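Long-range contacts in putative sugar ABC transporter (Yersinia enterocolitica subsp. enterocolitica 8081, PDB 5ULB), which probably binds methylthioribose or a related ribofuranose in the periplasm for uptake by an ABC transporter, and also binds a seleno-analogue of that sugar: residues G78-Q83 with V268-V273; P87-L92 with F106-Q111; A102-D107 with G116-Q121. All coordinates share one frame; numbering follows the deposited sequence.

The three contacts belong to the same half of a two-lobed periplasmic binding protein and meet around strand 102-106. Interactions 1 and 3 are buried, their centres about 6 Å apart: interaction 1 packs helix 262-278 on strand 78-82 through apolar side chains, whereas interaction 3 joins the neighbouring strand 102-106 to 118-122 through backbone hydrogen bonds. Interaction 2 is only partly buried, and there a backbone-to-hydroxyl bond and a water do much of the work. It shares F106 and D107 with interaction 3, so the strand of the sheet runs directly into the loop, and I110 of that loop touches V105, L117 and V119.

Interaction 1: residues G78-Q83 with V268-V273; sequences GIILSQ and VNLRLV
I80 is the centre of this contact, its branched side chain directed from strand 78-82 at helix 262-278 and crossing both N269 and V273 obliquely. Three of its side-chain carbons meet different parts of the helix. CG1, anti to the carbonyl carbon (chi1 -64°), lies 3.8 Å from V273 CG2. CG2 takes the other direction, anti to the backbone N, and comes 4.0 Å from N269 CB. The extended end of the chain carries CD1 between these neighbours onto the helix backbone, 3.8 Å from L270 N, while L270 CD2 borders the same methyl at 4.3 Å. I80 thus lies across N269 and V273, about one helical turn apart.

V273 answers with both methyls. CG1, anti to its backbone N, reaches the strand at G78, where the absence of a side chain lets it come within 3.9 Å of G78 CA; CG2 faces I80 and also lies 4.0 Å from I79 O. The short axes approach to 9.0 Å at 148°, so helix and strand run roughly antiparallel, with the helix covering one face of the parallel sheet in this Rossmann-like lobe.

Of its side chain, N269 offers mainly CB to I80, and its backbone C lies under CD1. Its amide leads elsewhere: OD1 bonds to S104 OG of the neighbouring strand, and ND2 to I265 O within the helix and to T120 OG1. The contact between the segments therefore rests on van der Waals fit between buried hydrocarbon groups, while the one polar side chain at the interface has its hydrogen-bonding groups satisfied beyond it.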
loop_
_atom_site.group_PDB
_atom_site.type_symbol
_atom_site.label_atom_id
_atom_site.label_comp_id
_atom_site.label_asym_id
_atom_site.label_seq_id
_atom_site.Cartn_x
_atom_site.Cartn_y
_atom_site.Cartn_z
ATOM N N GLY A 78 21.007 -3.396 -3.894
ATOM C CA GLY A 78 19.994 -2.441 -3.538
ATOM C C GLY A 78 19.066 -2.969 -2.529
ATOM O O GLY A 78 18.944 -4.239 -2.364
ATOM N N ILE A 79 18.390 -2.091 -1.792
ATOM C CA ILE A 79 17.428 -2.413 -0.760
ATOM C C ILE A 79 16.189 -1.568 -0.953
ATOM O O ILE A 79 16.310 -0.364 -1.240
ATOM C CB ILE A 79 18.027 -2.240 0.636
ATOM C CG1 ILE A 79 19.103 -3.294 0.939
ATOM C CG2 ILE A 79 16.935 -2.275 1.727
ATOM C CD1 ILE A 79 19.887 -3.154 2.199
ATOM N N ILE A 80 15.051 -2.175 -0.801
ATOM C CA ILE A 80 13.755 -1.479 -0.710
ATOM C C ILE A 80 13.189 -1.738 0.639
ATOM O O ILE A 80 13.050 -2.902 1.035
ATOM C CB ILE A 80 12.789 -1.923 -1.837
ATOM C CG1 ILE A 80 13.357 -1.533 -3.219
ATOM C CG2 ILE A 80 11.390 -1.306 -1.672
ATOM C CD1 ILE A 80 12.657 -2.266 -4.353
ATOM N N LEU A 81 12.773 -0.668 1.394
ATOM C CA LEU A 81 12.041 -0.811 2.623
ATOM C C LEU A 81 10.615 -0.401 2.456
ATOM O O LEU A 81 10.322 0.529 1.703
ATOM C CB LEU A 81 12.653 0.014 3.735
ATOM C CG LEU A 81 14.156 -0.140 4.053
ATOM C CD1 LEU A 81 14.546 0.648 5.251
ATOM C CD2 LEU A 81 14.465 -1.640 4.187
ATOM N N SER A 82 9.717 -1.028 3.234
ATOM C CA SER A 82 8.317 -0.654 3.224
ATOM C C SER A 82 7.785 -0.695 4.648
ATOM O O SER A 82 7.992 -1.698 5.360
ATOM C CB SER A 82 7.580 -1.596 2.297
ATOM O OG SER A 82 6.220 -1.296 2.081
ATOM N N GLN A 83 7.108 0.381 5.082
ATOM C CA GLN A 83 6.542 0.496 6.389
ATOM C C GLN A 83 7.547 0.472 7.532
ATOM O O GLN A 83 7.225 0.151 8.677
ATOM C CB GLN A 83 5.384 -0.498 6.675
ATOM C CG GLN A 83 4.054 -0.209 5.869
ATOM C CD GLN A 83 4.050 -0.705 4.520
ATOM O OE1 GLN A 83 4.790 -1.643 4.215
ATOM N NE2 GLN A 83 3.265 -0.107 3.637
ATOM N N VAL A 268 7.562 0.487 -9.176
ATOM C CA VAL A 268 8.251 1.759 -9.242
ATOM C C VAL A 268 9.402 1.808 -8.283
ATOM O O VAL A 268 10.437 2.438 -8.617
ATOM C CB VAL A 268 7.201 2.863 -9.096
ATOM C CG1 VAL A 268 7.834 4.178 -8.715
ATOM C CG2 VAL A 268 6.341 2.961 -10.360
ATOM N N ASN A 269 9.229 1.307 -7.062
ATOM C CA ASN A 269 10.413 1.265 -6.174
ATOM C C ASN A 269 11.560 0.479 -6.767
ATOM O O ASN A 269 12.708 0.909 -6.595
ATOM C CB ASN A 269 9.969 0.763 -4.773
ATOM C CG ASN A 269 9.363 1.890 -3.935
ATOM O OD1 ASN A 269 10.143 2.581 -3.227
ATOM N ND2 ASN A 269 8.061 2.164 -4.017
ATOM N N LEU A 270 11.299 -0.595 -7.451
ATOM C CA LEU A 270 12.367 -1.327 -8.149
ATOM C C LEU A 270 12.990 -0.455 -9.214
ATOM O O LEU A 270 14.195 -0.443 -9.364
ATOM C CB LEU A 270 11.807 -2.695 -8.641
ATOM C CG LEU A 270 12.818 -3.712 -9.090
ATOM C CD1 LEU A 270 13.394 -3.437 -10.462
ATOM C CD2 LEU A 270 13.845 -4.052 -8.085
ATOM N N ARG A 271 12.151 0.183 -10.056
ATOM C CA ARG A 271 12.672 1.061 -11.114
ATOM C C ARG A 271 13.634 2.102 -10.528
ATOM O O ARG A 271 14.690 2.419 -11.096
ATOM C CB ARG A 271 11.533 1.787 -11.851
ATOM C CG ARG A 271 10.622 0.898 -12.604
ATOM C CD ARG A 271 9.539 1.757 -13.278
ATOM N NE ARG A 271 8.469 0.932 -13.811
ATOM C CZ ARG A 271 7.331 1.408 -14.315
ATOM N NH1 ARG A 271 7.116 2.689 -14.358
ATOM N NH2 ARG A 271 6.431 0.602 -14.787
ATOM N N LEU A 272 13.251 2.712 -9.399
ATOM C CA LEU A 272 14.090 3.696 -8.734
ATOM C C LEU A 272 15.453 3.147 -8.312
ATOM O O LEU A 272 16.451 3.758 -8.541
ATOM C CB LEU A 272 13.341 4.352 -7.553
ATOM C CG LEU A 272 12.210 5.314 -7.969
ATOM C CD1 LEU A 272 11.234 5.493 -6.815
ATOM C CD2 LEU A 272 12.852 6.636 -8.345
ATOM N N VAL A 273 15.414 1.946 -7.695
ATOM C CA VAL A 273 16.699 1.314 -7.347
ATOM C C VAL A 273 17.522 0.959 -8.538
ATOM O O VAL A 273 18.738 1.145 -8.537
ATOM C CB VAL A 273 16.421 0.124 -6.428
ATOM C CG1 VAL A 273 17.666 -0.692 -6.196
ATOM C CG2 VAL A 273 15.907 0.580 -5.120
#

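Interaction 2: residues P87-L92 with F106-Q111; sequences PYSTEL and FDTAIQ
In this Rossmann-like lobe of a periplasmic binding protein, helix 89-98 is the connection of a beta-alpha-beta crossover between the adjacent parallel strands 78-82 and 102-106, and segment 106-111 carries the last residue of the second strand, F106, into a loop that passes the beginning of that helix. F106 and the first loop residue, D107, lie on the sugar side: both line the pocket of the beta anomer, and D107 also that of the alpha anomer, its carboxylate forming a salt bridge with R158.

T108 folds back on the strand end, its OG1 giving a hydrogen bond of 2.9 Å to F106 O from above the carbonyl plane. This leaves CG2, anti to the backbone N, as the branch that faces the helix, 3.8 Å from S89 CB. The S89 hydroxyl itself is bonded to R85 O, so S89 meets the loop chiefly through its CB.

A109 contributes its carbonyl. A109 O lies 3.3 Å from S89 CB and accepts a 2.8 Å hydrogen bond from a water. I110 then brings its CD1 to the helix backbone, 4.0 Å from S89 O; with chi1 -56° and chi2 -73° the chain bends so that its end comes nearer than its start.

Q111 makes the direct polar link. T90 and Q111 cross at about a right angle, and the T90 OG1, anti to its carbonyl carbon, works in both senses: it donates to the same water at 2.9 Å and accepts from the loop backbone. The water also receives a weak bond from Q111 NE2. The one direct hydrogen bond between the segments runs from Q111 N to T90 OG1, 2.9 Å long and nearly straight at 168°.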
loop_
_atom_site.group_PDB
_atom_site.type_symbol
_atom_site.label_atom_id
_atom_site.label_comp_id
_atom_site.label_asym_id
_atom_site.label_seq_id
_atom_site.Cartn_x
_atom_site.Cartn_y
_atom_site.Cartn_z
ATOM N N PRO A 87 11.531 4.622 15.826
ATOM C CA PRO A 87 12.624 5.633 15.743
ATOM C C PRO A 87 13.769 5.208 14.882
ATOM O O PRO A 87 14.693 6.023 14.635
ATOM C CB PRO A 87 13.148 5.661 17.194
ATOM C CG PRO A 87 12.945 4.295 17.678
ATOM C CD PRO A 87 11.594 3.846 17.095
ATOM N N TYR A 88 13.749 3.967 14.420
ATOM C CA TYR A 88 15.003 3.375 13.891
ATOM C C TYR A 88 15.285 3.591 12.366
ATOM O O TYR A 88 16.428 3.342 11.919
ATOM C CB TYR A 88 15.021 1.850 14.227
ATOM C CG TYR A 88 13.759 1.191 13.665
ATOM C CD1 TYR A 88 13.691 0.857 12.350
ATOM C CD2 TYR A 88 12.606 0.967 14.503
ATOM C CE1 TYR A 88 12.560 0.262 11.804
ATOM C CE2 TYR A 88 11.461 0.432 13.968
ATOM C CZ TYR A 88 11.426 0.055 12.581
ATOM O OH TYR A 88 10.271 -0.430 12.054
ATOM N N SER A 89 14.245 3.915 11.600
ATOM C CA SER A 89 14.415 3.829 10.175
ATOM C C SER A 89 15.404 4.809 9.587
ATOM O O SER A 89 16.137 4.484 8.640
ATOM C CB SER A 89 13.082 3.886 9.381
ATOM O OG SER A 89 12.305 2.738 9.632
ATOM N N THR A 90 15.451 6.015 10.169
ATOM C CA THR A 90 16.405 6.973 9.617
ATOM C C THR A 90 17.842 6.486 9.720
ATOM O O THR A 90 18.594 6.641 8.763
ATOM C CB THR A 90 16.211 8.313 10.332
ATOM O OG1 THR A 90 14.888 8.838 10.100
ATOM C CG2 THR A 90 17.156 9.358 9.887
ATOM N N GLU A 91 18.306 6.040 10.901
ATOM C CA GLU A 91 19.686 5.636 11.075
ATOM C C GLU A 91 19.910 4.382 10.239
ATOM O O GLU A 91 20.988 4.184 9.708
ATOM C CB GLU A 91 20.006 5.390 12.560
ATOM C CG GLU A 91 20.285 6.729 13.233
ATOM C CD GLU A 91 21.645 7.285 12.783
ATOM O OE1 GLU A 91 21.741 8.468 12.421
ATOM O OE2 GLU A 91 22.606 6.493 12.744
ATOM N N LEU A 92 18.898 3.513 10.095
ATOM C CA LEU A 92 19.064 2.283 9.296
ATOM C C LEU A 92 19.374 2.633 7.845
ATOM O O LEU A 92 20.284 2.138 7.210
ATOM C CB LEU A 92 17.823 1.385 9.308
ATOM C CG LEU A 92 17.620 0.158 10.128
ATOM C CD1 LEU A 92 16.326 -0.501 9.704
ATOM C CD2 LEU A 92 18.761 -0.757 9.863
ATOM N N PHE A 106 9.321 3.031 0.876
ATOM C CA PHE A 106 7.882 3.256 0.715
ATOM C C PHE A 106 7.232 3.298 2.089
ATOM O O PHE A 106 7.483 2.408 2.915
ATOM C CB PHE A 106 7.253 2.185 -0.128
ATOM C CG PHE A 106 5.754 2.313 -0.252
ATOM C CD1 PHE A 106 5.158 3.422 -0.892
ATOM C CD2 PHE A 106 4.948 1.408 0.311
ATOM C CE1 PHE A 106 3.794 3.540 -0.890
ATOM C CE2 PHE A 106 3.571 1.555 0.275
ATOM C CZ PHE A 106 2.962 2.650 -0.258
ATOM N N ASP A 107 6.430 4.307 2.388
ATOM C CA ASP A 107 5.712 4.415 3.654
ATOM C C ASP A 107 6.617 4.224 4.852
ATOM O O ASP A 107 6.169 3.610 5.846
ATOM C CB ASP A 107 4.559 3.375 3.680
ATOM C CG ASP A 107 3.301 3.880 3.036
ATOM O OD1 ASP A 107 3.205 5.070 2.633
ATOM O OD2 ASP A 107 2.332 3.011 2.988
ATOM N N THR A 108 7.773 4.833 4.781
ATOM C CA THR A 108 8.794 4.674 5.805
ATOM C C THR A 108 9.100 6.003 6.454
ATOM O O THR A 108 9.129 7.032 5.791
ATOM C CB THR A 108 10.052 3.985 5.185
ATOM O OG1 THR A 108 9.673 2.656 4.806
ATOM C CG2 THR A 108 11.242 3.913 6.111
ATOM N N ALA A 109 9.299 5.996 7.765
ATOM C CA ALA A 109 9.568 7.206 8.500
ATOM C C ALA A 109 10.985 7.629 8.393
ATOM O O ALA A 109 11.881 6.939 8.895
ATOM C CB ALA A 109 9.198 6.957 9.965
ATOM N N ILE A 110 11.224 8.749 7.742
ATOM C CA ILE A 110 12.535 9.292 7.482
ATOM C C ILE A 110 12.592 10.772 7.936
ATOM O O ILE A 110 11.759 11.540 7.548
ATOM C CB ILE A 110 12.992 9.198 6.075
ATOM C CG1 ILE A 110 12.955 7.711 5.581
ATOM C CG2 ILE A 110 14.325 9.852 5.860
ATOM C CD1 ILE A 110 14.037 6.853 6.171
ATOM N N GLN A 111 13.533 11.088 8.817
ATOM C CA GLN A 111 13.733 12.458 9.242
ATOM C C GLN A 111 14.870 13.092 8.448
ATOM O O GLN A 111 15.963 12.540 8.384
ATOM C CB GLN A 111 14.174 12.451 10.688
ATOM C CG GLN A 111 13.004 11.836 11.530
ATOM C CD GLN A 111 13.451 11.384 12.859
ATOM O OE1 GLN A 111 13.821 12.201 13.725
ATOM N NE2 GLN A 111 13.482 10.073 13.036
HETATM O O HOH W 1 13.028 7.107 11.485
#

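Interaction 3: residues A102-D107 with G116-Q121; sequences AVSVFD and GLTVTQ
With chi1 at 76°, T120 OG1 stands in the crowded position between its own backbone N and carbonyl carbon, which turns the hydroxyl back to the adjacent strand, where it donates to V105 O at 2.9 Å. F106 CG is anti to the backbone N (chi1 176°), so the ring presents its edge to the same hydroxyl, CD1 lying 3.4 Å from T120 OG1 in the ring plane.

The backbone ladder is that of parallel strands. V105 N donates to T118 O at 3.0 Å, nearly along the C=O axis; T120 N returns a bond of 2.8 Å to V105 O; D107 N continues with T120 O at 3.0 Å. V105 O is thus gripped by two donors of one residue, the amide in the carbonyl plane and the hydroxyl above it, which should fix the T120 rotamer. At the other end a water bridges V103 N and G116 O, and V103 O is buried without a partner.

V105 and V119 lie side by side, V105 CG2 3.9 Å from V119 CG1. L117 crosses V105 at about a right angle, its CD1 3.9 Å from V105 CG1.

The pair, its short axes 23° apart, belongs to the parallel sheet of the Rossmann-like lobe and delivers F106 and D107 at its C-terminal end to the sugar pocket. Strand 78-82 flanks it along 102-106, and strand 285-294 along 118-122. Helix 262-278 covers the face of S104, F106 and T120, its N269 amide reaching T120 OG1, whereas helix 89-98 packs against V103 and L117, and I110 against V119.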
loop_
_atom_site.group_PDB
_atom_site.type_symbol
_atom_site.label_atom_id
_atom_site.label_comp_id
_atom_site.label_asym_id
_atom_site.label_seq_id
_atom_site.Cartn_x
_atom_site.Cartn_y
_atom_site.Cartn_z
ATOM N N ALA A 102 22.248 1.002 -3.014
ATOM C CA ALA A 102 21.141 1.830 -3.552
ATOM C C ALA A 102 19.860 1.557 -2.760
ATOM O O ALA A 102 19.577 0.393 -2.395
ATOM C CB ALA A 102 20.898 1.477 -5.024
ATOM N N VAL A 103 19.034 2.638 -2.518
ATOM C CA VAL A 103 17.906 2.439 -1.652
ATOM C C VAL A 103 16.725 3.327 -2.054
ATOM O O VAL A 103 16.924 4.542 -2.309
ATOM C CB VAL A 103 18.268 2.586 -0.164
ATOM C CG1 VAL A 103 19.028 3.894 0.106
ATOM C CG2 VAL A 103 17.099 2.374 0.771
ATOM N N SER A 104 15.535 2.733 -2.042
ATOM C CA SER A 104 14.298 3.465 -2.122
ATOM C C SER A 104 13.408 2.930 -0.982
ATOM O O SER A 104 13.464 1.730 -0.659
ATOM C CB SER A 104 13.616 3.278 -3.477
ATOM O OG SER A 104 12.464 4.038 -3.640
ATOM N N VAL A 105 12.538 3.792 -0.406
ATOM C CA VAL A 105 11.691 3.402 0.619
ATOM C C VAL A 105 10.258 3.809 0.310
ATOM O O VAL A 105 10.002 4.743 -0.437
ATOM C CB VAL A 105 12.108 3.862 2.013
ATOM C CG1 VAL A 105 13.557 3.377 2.333
ATOM C CG2 VAL A 105 11.991 5.362 2.189
ATOM N N PHE A 106 9.321 3.031 0.876
ATOM C CA PHE A 106 7.882 3.256 0.715
ATOM C C PHE A 106 7.232 3.298 2.089
ATOM O O PHE A 106 7.483 2.408 2.915
ATOM C CB PHE A 106 7.253 2.185 -0.128
ATOM C CG PHE A 106 5.754 2.313 -0.252
ATOM C CD1 PHE A 106 5.158 3.422 -0.892
ATOM C CD2 PHE A 106 4.948 1.408 0.311
ATOM C CE1 PHE A 106 3.794 3.540 -0.890
ATOM C CE2 PHE A 106 3.571 1.555 0.275
ATOM C CZ PHE A 106 2.962 2.650 -0.258
ATOM N N ASP A 107 6.430 4.307 2.388
ATOM C CA ASP A 107 5.712 4.415 3.654
ATOM C C ASP A 107 6.617 4.224 4.852
ATOM O O ASP A 107 6.169 3.610 5.846
ATOM C CB ASP A 107 4.559 3.375 3.680
ATOM C CG ASP A 107 3.301 3.880 3.036
ATOM O OD1 ASP A 107 3.205 5.070 2.633
ATOM O OD2 ASP A 107 2.332 3.011 2.988
ATOM N N GLY A 116 20.826 10.518 -1.868
ATOM C CA GLY A 116 20.720 9.246 -2.500
ATOM C C GLY A 116 19.499 8.446 -2.288
ATOM O O GLY A 116 19.214 7.520 -3.091
ATOM N N LEU A 117 18.707 8.834 -1.284
ATOM C CA LEU A 117 17.440 8.150 -0.975
ATOM C C LEU A 117 16.318 8.753 -1.834
ATOM O O LEU A 117 16.260 9.962 -1.988
ATOM C CB LEU A 117 17.147 8.362 0.518
ATOM C CG LEU A 117 15.846 7.718 0.968
ATOM C CD1 LEU A 117 15.834 6.206 0.816
ATOM C CD2 LEU A 117 15.587 8.120 2.393
ATOM N N THR A 118 15.439 7.878 -2.322
ATOM C CA THR A 118 14.121 8.334 -2.664
ATOM C C THR A 118 13.122 7.843 -1.641
ATOM O O THR A 118 13.070 6.629 -1.370
ATOM C CB THR A 118 13.672 7.880 -4.089
ATOM O OG1 THR A 118 14.629 8.256 -5.054
ATOM C CG2 THR A 118 12.294 8.388 -4.456
ATOM N N VAL A 119 12.229 8.737 -1.141
ATOM C CA VAL A 119 11.141 8.376 -0.305
ATOM C C VAL A 119 9.866 8.384 -1.112
ATOM O O VAL A 119 9.585 9.354 -1.837
ATOM C CB VAL A 119 11.022 9.246 0.948
ATOM C CG1 VAL A 119 12.297 9.199 1.798
ATOM C CG2 VAL A 119 10.662 10.664 0.616
ATOM N N THR A 120 9.090 7.314 -1.046
ATOM C CA THR A 120 7.884 7.211 -1.774
ATOM C C THR A 120 6.702 6.980 -0.865
ATOM O O THR A 120 6.840 6.417 0.226
ATOM C CB THR A 120 7.927 6.149 -2.884
ATOM O OG1 THR A 120 7.824 4.817 -2.378
ATOM C CG2 THR A 120 9.188 6.217 -3.796
ATOM N N GLN A 121 5.516 7.451 -1.296
ATOM C CA GLN A 121 4.305 7.337 -0.514
ATOM C C GLN A 121 3.118 7.545 -1.413
ATOM O O GLN A 121 3.262 8.052 -2.517
ATOM C CB GLN A 121 4.280 8.307 0.647
ATOM C CG GLN A 121 4.593 9.754 0.268
ATOM C CD GLN A 121 6.096 10.115 0.050
ATOM O OE1 GLN A 121 6.955 9.516 0.681
ATOM N NE2 GLN A 121 6.394 10.933 -0.943
HETATM O O HOH W 2 20.641 5.178 -3.080
#